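Local coordinates for periplasmic binding protein/LacI transcriptional regulator (Burkholderia graminis C4D1M, PDB 5HQJ), which binds D-arabinose as the pyranose sugar and probably serves as the solute-binding protein of an ABC transporter that takes up carbohydrates, at residues G87-V92 / L113-D118; S122-Y127 / P291-T296; V200-L205 / A226-T231. All blocks are in the same frame, centred on the assembly; numbering follows the deposited sequence.

Interaction 1: residues G87-V92 / L113-D118; sequences GIAISV and LTYDSD. With 64K (alpha-D-arabinopyranose), chain B.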
ATOM      1  N   GLY A  87     -19.027   1.853  12.743  1.00 29.29           N
ATOM      2  CA  GLY A  87     -17.720   2.297  12.295  1.00 31.40           C
ATOM      3  C   GLY A  87     -17.292   1.701  10.974  1.00 33.17           C
ATOM      4  O   GLY A  87     -17.578   0.546  10.677  1.00 28.29           O
ATOM      5  N   ILE A  88     -16.590   2.510  10.187  1.00 26.13           N
ATOM      6  CA  ILE A  88     -16.058   2.114   8.895  1.00 25.38           C
ATOM      7  C   ILE A  88     -14.606   2.561   8.761  1.00 27.69           C
ATOM      8  O   ILE A  88     -14.296   3.754   8.894  1.00 28.80           O
ATOM      9  CB  ILE A  88     -16.841   2.729   7.731  1.00 27.20           C
ATOM     10  CG1 ILE A  88     -18.322   2.365   7.826  1.00 29.13           C
ATOM     11  CG2 ILE A  88     -16.227   2.290   6.400  1.00 28.53           C
ATOM     12  CD1 ILE A  88     -19.197   3.108   6.832  1.00 31.18           C
ATOM     13  N   ALA A  89     -13.736   1.609   8.465  1.00 27.35           N
ATOM     14  CA  ALA A  89     -12.357   1.901   8.090  1.00 20.44           C
ATOM     15  C   ALA A  89     -12.163   1.451   6.653  1.00 27.78           C
ATOM     16  O   ALA A  89     -12.554   0.331   6.274  1.00 21.49           O
ATOM     17  CB  ALA A  89     -11.365   1.198   9.014  1.00 21.05           C
ATOM     18  N   ILE A  90     -11.569   2.330   5.852  1.00 21.91           N
ATOM     19  CA  ILE A  90     -11.413   2.061   4.441  1.00 24.16           C
ATOM     20  C   ILE A  90     -10.034   2.470   3.923  1.00 20.55           C
ATOM     21  O   ILE A  90      -9.484   3.512   4.281  1.00 19.98           O
ATOM     22  CB  ILE A  90     -12.536   2.772   3.629  1.00 23.34           C
ATOM     23  CG1 ILE A  90     -12.379   2.472   2.134  1.00 23.88           C
ATOM     24  CG2 ILE A  90     -12.565   4.287   3.921  1.00 25.90           C
ATOM     25  CD1 ILE A  90     -13.472   3.053   1.238  1.00 26.06           C
ATOM     26  N   SER A  91      -9.468   1.601   3.097  1.00 19.65           N
ATOM     27  CA  SER A  91      -8.372   1.957   2.199  1.00 20.52           C
ATOM     28  C   SER A  91      -8.940   2.341   0.816  1.00 26.39           C
ATOM     29  O   SER A  91      -9.590   1.517   0.153  1.00 21.81           O
ATOM     30  CB  SER A  91      -7.407   0.781   2.068  1.00 19.94           C
ATOM     31  OG  SER A  91      -6.360   1.103   1.189  1.00 18.87           O
ATOM     32  N   VAL A  92      -8.684   3.576   0.380  1.00 26.16           N
ATOM     33  CA  VAL A  92      -9.362   4.167  -0.789  1.00 23.79           C
ATOM     34  C   VAL A  92      -8.593   4.026  -2.101  1.00 24.02           C
ATOM     35  O   VAL A  92      -7.428   4.383  -2.203  1.00 26.61           O
ATOM     36  CB  VAL A  92      -9.614   5.660  -0.538  1.00 26.70           C
ATOM     37  CG1 VAL A  92     -10.393   6.270  -1.665  1.00 26.80           C
ATOM     38  CG2 VAL A  92     -10.363   5.832   0.763  1.00 24.74           C
ATOM     39  N   LEU A 113     -12.803   6.387   9.329  1.00 23.38           N
ATOM     40  CA  LEU A 113     -11.403   6.698   9.174  1.00 24.37           C
ATOM     41  C   LEU A 113     -10.817   5.939   7.998  1.00 22.21           C
ATOM     42  O   LEU A 113     -11.429   4.993   7.460  1.00 21.40           O
ATOM     43  CB  LEU A 113     -10.639   6.380  10.466  1.00 23.89           C
ATOM     44  CG  LEU A 113     -10.519   4.927  10.963  1.00 23.91           C
ATOM     45  CD1 LEU A 113      -9.442   4.132  10.213  1.00 26.70           C
ATOM     46  CD2 LEU A 113     -10.215   4.887  12.476  1.00 19.24           C
ATOM     47  N   THR A 114      -9.630   6.362   7.585  1.00 20.05           N
ATOM     48  CA  THR A 114      -8.920   5.671   6.512  1.00 19.90           C
ATOM     49  C   THR A 114      -7.653   5.018   7.016  1.00 22.50           C
ATOM     50  O   THR A 114      -7.150   5.390   8.085  1.00 17.71           O
ATOM     51  CB  THR A 114      -8.590   6.635   5.372  1.00 20.28           C
ATOM     52  OG1 THR A 114      -7.842   7.753   5.875  1.00 22.78           O
ATOM     53  CG2 THR A 114      -9.882   7.127   4.750  1.00 22.39           C
ATOM     54  N   TYR A 115      -7.179   4.029   6.251  1.00 18.10           N
ATOM     55  CA  TYR A 115      -5.901   3.343   6.533  1.00 14.87           C
ATOM     56  C   TYR A 115      -5.274   2.998   5.182  1.00 18.46           C
ATOM     57  O   TYR A 115      -5.983   2.849   4.183  1.00 16.45           O
ATOM     58  CB  TYR A 115      -6.104   2.097   7.442  1.00 13.84           C
ATOM     59  CG  TYR A 115      -6.717   0.931   6.725  1.00 14.27           C
ATOM     60  CD1 TYR A 115      -8.089   0.905   6.476  1.00 20.07           C
ATOM     61  CD2 TYR A 115      -5.941  -0.099   6.228  1.00 13.38           C
ATOM     62  CE1 TYR A 115      -8.667  -0.123   5.774  1.00 19.67           C
ATOM     63  CE2 TYR A 115      -6.514  -1.147   5.510  1.00 19.70           C
ATOM     64  CZ  TYR A 115      -7.884  -1.142   5.293  1.00 19.71           C
ATOM     65  OH  TYR A 115      -8.487  -2.142   4.583  1.00 19.31           O
ATOM     66  N   ASP A 116      -3.940   2.953   5.162  1.00 19.27           N
ATOM     67  CA  ASP A 116      -3.144   2.557   4.003  1.00 13.85           C
ATOM     68  C   ASP A 116      -3.145   3.569   2.864  1.00 16.79           C
ATOM     69  O   ASP A 116      -2.079   4.006   2.440  1.00 24.05           O
ATOM     70  CB  ASP A 116      -3.627   1.187   3.489  1.00 16.95           C
ATOM     71  CG  ASP A 116      -2.936   0.781   2.228  1.00 22.44           C
ATOM     72  OD1 ASP A 116      -1.683   0.790   2.190  1.00 22.69           O
ATOM     73  OD2 ASP A 116      -3.663   0.495   1.274  1.00 18.32           O
ATOM     74  N   SER A 117      -4.343   3.877   2.357  1.00 19.85           N
ATOM     75  CA  SER A 117      -4.519   4.846   1.269  1.00 24.51           C
ATOM     76  C   SER A 117      -5.657   5.817   1.605  1.00 19.51           C
ATOM     77  O   SER A 117      -6.839   5.464   1.718  1.00 22.58           O
ATOM     78  CB  SER A 117      -4.783   4.166  -0.079  1.00 22.18           C
ATOM     79  OG  SER A 117      -4.323   5.031  -1.142  1.00 25.00           O
ATOM     80  N   ASP A 118      -5.255   7.070   1.783  1.00 26.57           N
ATOM     81  CA  ASP A 118      -6.142   8.115   2.296  1.00 29.75           C
ATOM     82  C   ASP A 118      -7.068   8.748   1.245  1.00 26.43           C
ATOM     83  O   ASP A 118      -6.814   8.655   0.039  1.00 31.08           O
ATOM     84  CB  ASP A 118      -5.292   9.225   2.941  1.00 27.01           C
ATOM     85  CG  ASP A 118      -6.093  10.102   3.892  1.00 25.24           C
ATOM     86  OD1 ASP A 118      -7.260   9.787   4.162  1.00 28.77           O
ATOM     87  OD2 ASP A 118      -5.543  11.116   4.382  1.00 28.12           O
TER
HETATM   88  O2  64K B 401       0.058   0.151   0.339  1.00 16.25           O
HETATM   89  C2  64K B 401      -0.278  -0.493  -0.936  1.00 23.94           C
HETATM   90  C3  64K B 401       0.535  -1.744  -1.032  1.00 16.72           C
HETATM   91  O3  64K B 401       1.866  -1.396  -1.341  1.00 17.68           O
HETATM   92  C4  64K B 401       0.061  -2.651  -2.163  1.00 25.40           C
HETATM   93  O4  64K B 401       0.323  -2.079  -3.458  1.00 27.04           O
HETATM   94  C5  64K B 401      -1.381  -2.862  -2.057  1.00 16.43           C
HETATM   95  O5  64K B 401      -2.053  -1.587  -2.205  1.00 16.05           O
HETATM   96  C1  64K B 401      -1.746  -0.817  -0.969  1.00 22.94           C
HETATM   97  O1  64K B 401      -2.454   0.361  -1.005  1.00 12.46           O
HETATM   98  O   HOH W   1      -6.021   6.891  -2.410  1.00 23.90           O
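Ser91 meets Asp116 just past the ends of two parallel strands, where a regular backbone ladder gives way to a sugar site. The ladder alternates between the two strands: Ile88 O accepts from Leu113 N, Ile90 N donates to Leu113 O, and Tyr115 N donates to Ile90 O; beyond it Val92 N reaches Ser117 O at 3.0 Å. Asp116 repays tracing from its root. Its CB lies 3.6 Å from Ser91 OG, and CG, anti to the backbone N (chi1 175°), carries the carboxylate out toward the ligand and lies 3.3 Å from sugar O1. There the two oxygens divide the work. OD1 accepts from O2 of alpha-D-arabinopyranose at 2.6 Å; OD2 accepts from sugar O1 at 2.6 Å and, through its anti lone pair, from Ser91 OG at 2.8 Å. Ser91 is thus a second-shell residue that steadies a first-shell one, the principle this site illustrates. Its CB also rests over one face of the Tyr115 ring, a CH-pi contact 4.0 Å from the ring centroid. The strands belong to a beta-alpha-beta unit through helix 99-106; Phe42 of helix 42-56 touches Ser91, Tyr115 and Asp116, while Leu280 of helix 269-284 packs against Ala89 and Leu113.

Interaction 2: residues S122-Y127 / P291-T296; sequences SGRSMY and PKDIDT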
ATOM      1  N   SER A 122     -12.610  13.612   2.537  1.00 31.85           N
ATOM      2  CA  SER A 122     -13.822  12.857   2.875  1.00 43.83           C
ATOM      3  C   SER A 122     -14.419  13.199   4.246  1.00 42.91           C
ATOM      4  O   SER A 122     -15.541  12.783   4.573  1.00 43.13           O
ATOM      5  CB  SER A 122     -13.519  11.363   2.842  1.00 34.23           C
ATOM      6  OG  SER A 122     -12.464  11.051   3.744  1.00 33.02           O
ATOM      7  N   GLY A 123     -13.668  13.940   5.048  1.00 35.90           N
ATOM      8  CA  GLY A 123     -14.100  14.266   6.396  1.00 34.30           C
ATOM      9  C   GLY A 123     -13.777  13.168   7.382  1.00 32.56           C
ATOM     10  O   GLY A 123     -14.221  13.191   8.533  1.00 30.69           O
ATOM     11  N   ARG A 124     -13.004  12.189   6.929  1.00 33.82           N
ATOM     12  CA  ARG A 124     -12.612  11.077   7.796  1.00 30.16           C
ATOM     13  C   ARG A 124     -11.899  11.643   9.022  1.00 28.45           C
ATOM     14  O   ARG A 124     -11.268  12.697   8.947  1.00 32.86           O
ATOM     15  CB  ARG A 124     -11.734  10.073   7.039  1.00 26.54           C
ATOM     16  CG  ARG A 124     -10.244  10.389   6.967  1.00 24.35           C
ATOM     17  CD  ARG A 124      -9.889  11.665   6.188  1.00 25.62           C
ATOM     18  NE  ARG A 124      -8.434  11.776   6.109  1.00 27.04           N
ATOM     19  CZ  ARG A 124      -7.654  12.290   7.061  1.00 27.09           C
ATOM     20  NH1 ARG A 124      -8.175  12.793   8.181  1.00 30.30           N
ATOM     21  NH2 ARG A 124      -6.338  12.309   6.890  1.00 27.23           N
ATOM     22  N   SER A 125     -12.031  10.945  10.141  1.00 25.33           N
ATOM     23  CA  SER A 125     -11.497  11.406  11.422  1.00 24.58           C
ATOM     24  C   SER A 125      -9.982  11.451  11.399  1.00 31.19           C
ATOM     25  O   SER A 125      -9.355  12.318  11.994  1.00 29.08           O
ATOM     26  CB  SER A 125     -11.967  10.498  12.565  1.00 24.30           C
ATOM     27  OG  SER A 125     -11.483   9.164  12.440  1.00 24.45           O
HETATM   28  N   MSE A 126      -9.396  10.488  10.711  1.00 24.42           N
HETATM   29  CA  MSE A 126      -7.967  10.295  10.777  1.00 22.44           C
HETATM   30  C   MSE A 126      -7.519   9.264   9.752  1.00 25.19           C
HETATM   31  O   MSE A 126      -8.330   8.475   9.263  1.00 23.27           O
HETATM   32  CB  MSE A 126      -7.550   9.855  12.181  1.00 24.28           C
HETATM   33  CG  MSE A 126      -8.074   8.507  12.567  1.00 17.71           C
HETATM   34 SE   MSE A 126      -7.684   7.997  14.418  1.00 34.97          SE
HETATM   35  CE  MSE A 126      -5.846   7.376  14.170  1.00 24.41           C
ATOM     36  N   TYR A 127      -6.225   9.320   9.442  1.00 21.21           N
ATOM     37  CA  TYR A 127      -5.521   8.382   8.577  1.00 16.34           C
ATOM     38  C   TYR A 127      -4.472   7.598   9.339  1.00 18.64           C
ATOM     39  O   TYR A 127      -3.624   8.176  10.045  1.00 21.81           O
ATOM     40  CB  TYR A 127      -4.868   9.144   7.414  1.00 17.18           C
ATOM     41  CG  TYR A 127      -3.804   8.356   6.651  1.00 18.28           C
ATOM     42  CD1 TYR A 127      -4.155   7.398   5.723  1.00 25.04           C
ATOM     43  CD2 TYR A 127      -2.451   8.592   6.855  1.00 21.95           C
ATOM     44  CE1 TYR A 127      -3.184   6.693   5.039  1.00 16.31           C
ATOM     45  CE2 TYR A 127      -1.489   7.886   6.184  1.00 18.36           C
ATOM     46  CZ  TYR A 127      -1.862   6.938   5.261  1.00 21.42           C
ATOM     47  OH  TYR A 127      -0.900   6.234   4.568  1.00 19.05           O
ATOM     48  N   PRO A 291      -9.057  12.950  17.232  1.00 45.78           N
ATOM     49  CA  PRO A 291      -8.256  12.072  16.370  1.00 28.40           C
ATOM     50  C   PRO A 291      -7.084  12.798  15.725  1.00 35.55           C
ATOM     51  O   PRO A 291      -7.090  14.019  15.575  1.00 70.05           O
ATOM     52  CB  PRO A 291      -9.263  11.600  15.311  1.00 47.44           C
ATOM     53  CG  PRO A 291     -10.377  12.597  15.365  1.00 47.41           C
ATOM     54  CD  PRO A 291     -10.466  12.994  16.802  1.00 44.13           C
ATOM     55  N   LYS A 292      -6.085  12.011  15.341  1.00 28.46           N
ATOM     56  CA  LYS A 292      -4.833  12.507  14.796  1.00 26.20           C
ATOM     57  C   LYS A 292      -4.268  11.398  13.919  1.00 23.93           C
ATOM     58  O   LYS A 292      -4.351  10.233  14.298  1.00 23.92           O
ATOM     59  CB  LYS A 292      -3.846  12.863  15.912  1.00 38.88           C
ATOM     60  CG  LYS A 292      -2.529  13.438  15.415  1.00 54.70           C
ATOM     61  CD  LYS A 292      -1.514  13.609  16.540  1.00 91.88           C
ATOM     62  CE  LYS A 292      -0.989  12.266  17.024  1.00116.90           C
ATOM     63  NZ  LYS A 292       0.434  12.325  17.490  1.00114.95           N
ATOM     64  N   ASP A 293      -3.692  11.752  12.772  1.00 22.39           N
ATOM     65  CA  ASP A 293      -3.088  10.766  11.886  1.00 22.12           C
ATOM     66  C   ASP A 293      -1.931   9.983  12.543  1.00 20.81           C
ATOM     67  O   ASP A 293      -1.188  10.492  13.394  1.00 19.02           O
ATOM     68  CB  ASP A 293      -2.584  11.443  10.612  1.00 23.01           C
ATOM     69  CG  ASP A 293      -3.721  12.031   9.761  1.00 22.63           C
ATOM     70  OD1 ASP A 293      -4.910  11.806  10.057  1.00 23.73           O
ATOM     71  OD2 ASP A 293      -3.416  12.726   8.776  1.00 30.70           O
ATOM     72  N   ILE A 294      -1.784   8.725  12.147  1.00 15.66           N
ATOM     73  CA  ILE A 294      -0.752   7.863  12.708  1.00 16.26           C
ATOM     74  C   ILE A 294       0.129   7.360  11.578  1.00 16.04           C
ATOM     75  O   ILE A 294      -0.353   6.803  10.601  1.00 14.70           O
ATOM     76  CB  ILE A 294      -1.346   6.654  13.500  1.00 16.29           C
ATOM     77  CG1 ILE A 294      -2.078   7.120  14.754  1.00 18.51           C
ATOM     78  CG2 ILE A 294      -0.223   5.652  13.902  1.00 17.46           C
ATOM     79  CD1 ILE A 294      -2.783   5.974  15.496  1.00 16.87           C
ATOM     80  N   ASP A 295       1.422   7.612  11.725  1.00 17.83           N
ATOM     81  CA  ASP A 295       2.450   7.106  10.857  1.00 17.91           C
ATOM     82  C   ASP A 295       2.875   5.728  11.349  1.00 13.46           C
ATOM     83  O   ASP A 295       3.630   5.611  12.302  1.00 19.48           O
ATOM     84  CB  ASP A 295       3.650   8.059  10.837  1.00 22.03           C
ATOM     85  CG  ASP A 295       4.766   7.590   9.920  1.00 22.59           C
ATOM     86  OD1 ASP A 295       4.734   6.449   9.437  1.00 16.38           O
ATOM     87  OD2 ASP A 295       5.699   8.387   9.686  1.00 22.77           O
ATOM     88  N   THR A 296       2.412   4.683  10.687  1.00 12.25           N
ATOM     89  CA  THR A 296       2.708   3.329  11.146  1.00 12.11           C
ATOM     90  C   THR A 296       4.138   2.854  10.780  1.00 14.85           C
ATOM     91  O   THR A 296       4.593   1.811  11.285  1.00 15.72           O
ATOM     92  CB  THR A 296       1.645   2.304  10.624  1.00 12.90           C
ATOM     93  OG1 THR A 296       1.397   2.488   9.225  1.00 13.85           O
ATOM     94  CG2 THR A 296       0.333   2.475  11.390  1.00 14.56           C
TER
HETATM   95  O   HOH W   2      -6.546  13.889  10.030  1.00 28.49           O
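Tyr127 and Ile294 join their backbones in a parallel pairing, Ile294 N donating to Tyr127 O at 2.8 Å with an N-H...O angle of 164°. One step earlier, a side chain takes over a backbone role: Asp293 OD1 accepts from Tyr127 N at 2.9 Å, the donor standing above the carboxylate plane. The same OD1 receives a hydrogen bond from a water, which in turn accepts from Arg124 NH1, closing a bridge around the guanidinium edge. Directly, Arg124 NH2 and Asp293 OD2 form a long salt bridge of 3.5 Å, with the two flat groups turned 61° apart; the arginine's closer acidic partner is Asp118. Beside this polar cluster the contacts turn apolar. Selenomethionine Met126 bends at chi3 (-81°), which brings CE to within 3.6 Å of Ile294 CD1, and its CB meets Pro291 CB at 4.0 Å. The Pro291 ring also lies against Ser125, CG to CB 3.8 Å. His279 of helix 269-284 touches both Met126 and Ile294. The short strand 294-295 is thereby added beside strand 127-129 as the outer strand of the parallel sheet, an arrangement as in type I periplasmic binding proteins, where the chain then crosses to the other lobe.

Interaction 3: residues V200-L205 / A226-T231; sequences VVETTL and AKVLNT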
ATOM      1  N   VAL A 200       4.794  -5.239 -18.739  1.00 16.84           N
ATOM      2  CA  VAL A 200       5.463  -3.963 -18.567  1.00 19.97           C
ATOM      3  C   VAL A 200       6.939  -4.128 -18.310  1.00 12.36           C
ATOM      4  O   VAL A 200       7.751  -3.496 -18.964  1.00 13.38           O
ATOM      5  CB  VAL A 200       4.805  -3.157 -17.417  1.00 18.05           C
ATOM      6  CG1 VAL A 200       5.607  -1.868 -17.113  1.00 15.14           C
ATOM      7  CG2 VAL A 200       3.347  -2.841 -17.786  1.00 18.99           C
ATOM      8  N   VAL A 201       7.300  -5.011 -17.384  1.00 13.89           N
ATOM      9  CA  VAL A 201       8.705  -5.209 -17.094  1.00 16.64           C
ATOM     10  C   VAL A 201       9.458  -5.749 -18.316  1.00 11.18           C
ATOM     11  O   VAL A 201      10.562  -5.271 -18.595  1.00 11.71           O
ATOM     12  CB  VAL A 201       8.907  -6.150 -15.896  1.00 15.65           C
ATOM     13  CG1 VAL A 201      10.372  -6.587 -15.770  1.00 19.17           C
ATOM     14  CG2 VAL A 201       8.503  -5.428 -14.632  1.00 16.51           C
ATOM     15  N   GLU A 202       8.900  -6.753 -18.998  1.00 14.59           N
ATOM     16  CA  GLU A 202       9.518  -7.239 -20.234  1.00 13.11           C
ATOM     17  C   GLU A 202       9.827  -6.114 -21.235  1.00 11.81           C
ATOM     18  O   GLU A 202      10.886  -6.076 -21.800  1.00 13.51           O
ATOM     19  CB  GLU A 202       8.624  -8.273 -20.928  1.00 14.14           C
ATOM     20  CG  GLU A 202       8.526  -9.580 -20.208  1.00 21.48           C
ATOM     21  CD  GLU A 202       7.491 -10.489 -20.827  1.00 30.52           C
ATOM     22  OE1 GLU A 202       6.643  -9.985 -21.599  1.00 34.40           O
ATOM     23  OE2 GLU A 202       7.526 -11.701 -20.531  1.00 28.65           O
ATOM     24  N   THR A 203       8.847  -5.226 -21.462  1.00 13.73           N
ATOM     25  CA  THR A 203       9.017  -4.112 -22.382  1.00 18.69           C
ATOM     26  C   THR A 203      10.097  -3.125 -21.920  1.00 10.03           C
ATOM     27  O   THR A 203      10.929  -2.662 -22.704  1.00 14.43           O
ATOM     28  CB  THR A 203       7.667  -3.406 -22.570  1.00 17.22           C
ATOM     29  OG1 THR A 203       6.754  -4.318 -23.199  1.00 19.42           O
ATOM     30  CG2 THR A 203       7.807  -2.186 -23.438  1.00 18.79           C
ATOM     31  N   THR A 204      10.118  -2.846 -20.624  1.00 14.73           N
ATOM     32  CA  THR A 204      11.145  -1.975 -20.078  1.00 12.94           C
ATOM     33  C   THR A 204      12.565  -2.452 -20.321  1.00  8.03           C
ATOM     34  O   THR A 204      13.453  -1.675 -20.714  1.00 13.79           O
ATOM     35  CB  THR A 204      10.970  -1.812 -18.546  1.00 18.64           C
ATOM     36  OG1 THR A 204       9.626  -1.436 -18.250  1.00 17.67           O
ATOM     37  CG2 THR A 204      11.960  -0.776 -17.988  1.00 20.24           C
ATOM     38  N   LEU A 205      12.803  -3.747 -20.071  1.00 10.29           N
ATOM     39  CA  LEU A 205      14.135  -4.285 -20.171  1.00  9.45           C
ATOM     40  C   LEU A 205      14.584  -4.335 -21.628  1.00  9.02           C
ATOM     41  O   LEU A 205      15.758  -4.161 -21.905  1.00 13.51           O
ATOM     42  CB  LEU A 205      14.200  -5.683 -19.541  1.00 15.84           C
ATOM     43  CG  LEU A 205      13.837  -5.770 -18.050  1.00 15.85           C
ATOM     44  CD1 LEU A 205      13.968  -7.229 -17.583  1.00 16.92           C
ATOM     45  CD2 LEU A 205      14.656  -4.858 -17.225  1.00 22.83           C
ATOM     46  N   ALA A 226      10.926 -10.265 -10.493  1.00 11.08           N
ATOM     47  CA  ALA A 226      11.560 -11.534 -10.223  1.00 11.75           C
ATOM     48  C   ALA A 226      11.098 -12.553 -11.249  1.00 13.99           C
ATOM     49  O   ALA A 226      11.922 -13.363 -11.689  1.00 15.51           O
ATOM     50  CB  ALA A 226      11.266 -11.983  -8.802  1.00 14.71           C
ATOM     51  N   LYS A 227       9.831 -12.521 -11.675  1.00 12.06           N
ATOM     52  CA  LYS A 227       9.329 -13.519 -12.615  1.00 12.50           C
ATOM     53  C   LYS A 227      10.078 -13.352 -13.937  1.00 14.28           C
ATOM     54  O   LYS A 227      10.535 -14.336 -14.540  1.00 16.04           O
ATOM     55  CB  LYS A 227       7.825 -13.376 -12.816  1.00 16.06           C
ATOM     56  CG  LYS A 227       7.268 -14.425 -13.759  1.00 23.93           C
ATOM     57  CD  LYS A 227       5.757 -14.396 -13.812  1.00 35.61           C
ATOM     58  CE  LYS A 227       5.140 -15.493 -12.974  1.00 66.90           C
ATOM     59  NZ  LYS A 227       3.792 -15.864 -13.487  1.00 68.74           N
ATOM     60  N   VAL A 228      10.254 -12.106 -14.355  1.00 12.76           N
ATOM     61  CA  VAL A 228      10.828 -11.818 -15.677  1.00 11.61           C
ATOM     62  C   VAL A 228      12.318 -12.119 -15.704  1.00 11.83           C
ATOM     63  O   VAL A 228      12.835 -12.706 -16.672  1.00 17.64           O
ATOM     64  CB  VAL A 228      10.547 -10.382 -16.073  1.00 11.16           C
ATOM     65  CG1 VAL A 228      11.328 -10.007 -17.357  1.00 18.25           C
ATOM     66  CG2 VAL A 228       9.039 -10.209 -16.311  1.00 14.13           C
ATOM     67  N   LEU A 229      13.004 -11.765 -14.628  1.00 11.71           N
ATOM     68  CA  LEU A 229      14.430 -12.051 -14.513  1.00 14.54           C
ATOM     69  C   LEU A 229      14.724 -13.540 -14.434  1.00 16.81           C
ATOM     70  O   LEU A 229      15.840 -13.960 -14.735  1.00 20.03           O
ATOM     71  CB  LEU A 229      14.992 -11.344 -13.285  1.00 15.09           C
ATOM     72  CG  LEU A 229      15.097  -9.822 -13.424  1.00 14.34           C
ATOM     73  CD1 LEU A 229      15.786  -9.312 -12.169  1.00 12.18           C
ATOM     74  CD2 LEU A 229      15.866  -9.379 -14.653  1.00 20.61           C
ATOM     75  N   ASN A 230      13.736 -14.340 -14.060  1.00 13.09           N
ATOM     76  CA  ASN A 230      13.945 -15.756 -13.915  1.00 14.41           C
ATOM     77  C   ASN A 230      13.482 -16.490 -15.180  1.00 31.96           C
ATOM     78  O   ASN A 230      12.827 -17.525 -15.107  1.00 59.16           O
ATOM     79  CB  ASN A 230      13.209 -16.294 -12.686  1.00 19.56           C
ATOM     80  CG  ASN A 230      13.801 -17.602 -12.156  1.00 51.42           C
ATOM     81  OD1 ASN A 230      14.791 -18.107 -12.676  1.00 67.33           O
ATOM     82  ND2 ASN A 230      13.195 -18.141 -11.107  1.00 65.65           N
ATOM     83  N   THR A 231      13.822 -15.932 -16.337  1.00 18.66           N
ATOM     84  CA  THR A 231      13.474 -16.529 -17.624  1.00 17.58           C
ATOM     85  C   THR A 231      14.724 -16.686 -18.465  1.00 14.46           C
ATOM     86  O   THR A 231      15.726 -16.052 -18.197  1.00 20.61           O
ATOM     87  CB  THR A 231      12.438 -15.688 -18.424  1.00 14.84           C
ATOM     88  OG1 THR A 231      12.905 -14.334 -18.623  1.00 17.49           O
ATOM     89  CG2 THR A 231      11.066 -15.683 -17.731  1.00 18.46           C
TER
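Val228 is the bump of this contact, pressed from helix 221-229 into a shallow hollow formed by Val201, Glu202 and Leu205 on helix 194-207. The fit is reciprocal at its deepest point. Val201 CG1, set anti to the backbone N (chi1 168°), lies 3.8 Å from Val228 CB and enters the notch between the two Val228 methyls, so that the valines slide past each other in opposite directions. One wall of the hollow is the aliphatic part of Glu202, whose CG approaches Val228 CG2 at 4.0 Å, the side chains crossing at a slant. The other wall is Leu205, which comes tip to tip with the valine: its CD1 stands 3.8 Å from Val228 CG1. That same leucine methyl also meets Leu229 CD2 at 4.1 Å, here with the two side chains at about a right angle, and so bridges two successive residues near the end of the second helix. The small valine lets the backbones come close, Glu202 CA and Val228 CA being 6.6 Å apart. Phe234 touches both Leu205 and Val228, and strand 211-216 meets Leu205 through Leu211 and Ile214. Every side-chain touch across this seam is carbon against carbon. Cohesion here therefore comes from dispersion and the burial of apolar surface, and its fit probably from the shapes of the branched side chains.

How the interactions relate
Interactions 1 and 2 lie on one parallel sheet, separated by the pairing of strands 111-115 and 127-129, with centres about 9 Å apart. They touch directly: Asp118 OD2 of interaction 1 forms a salt bridge of 2.9 Å with Arg124 NH2 of interaction 2, and Thr114 N probably donates to Met126 O at 3.0 Å. Only interaction 1 contributes a ligand-pocket residue, although the side chain of Tyr127 in interaction 2 comes within about 7 Å of the arabinose. Interaction 3 belongs to the other lobe, across the chain's centre, and its centre is about 33 Å from that of interaction 1 and 38 Å from that of interaction 2. The pocket draws residues from both lobes, including Asp116 on one and Gln219 on the other.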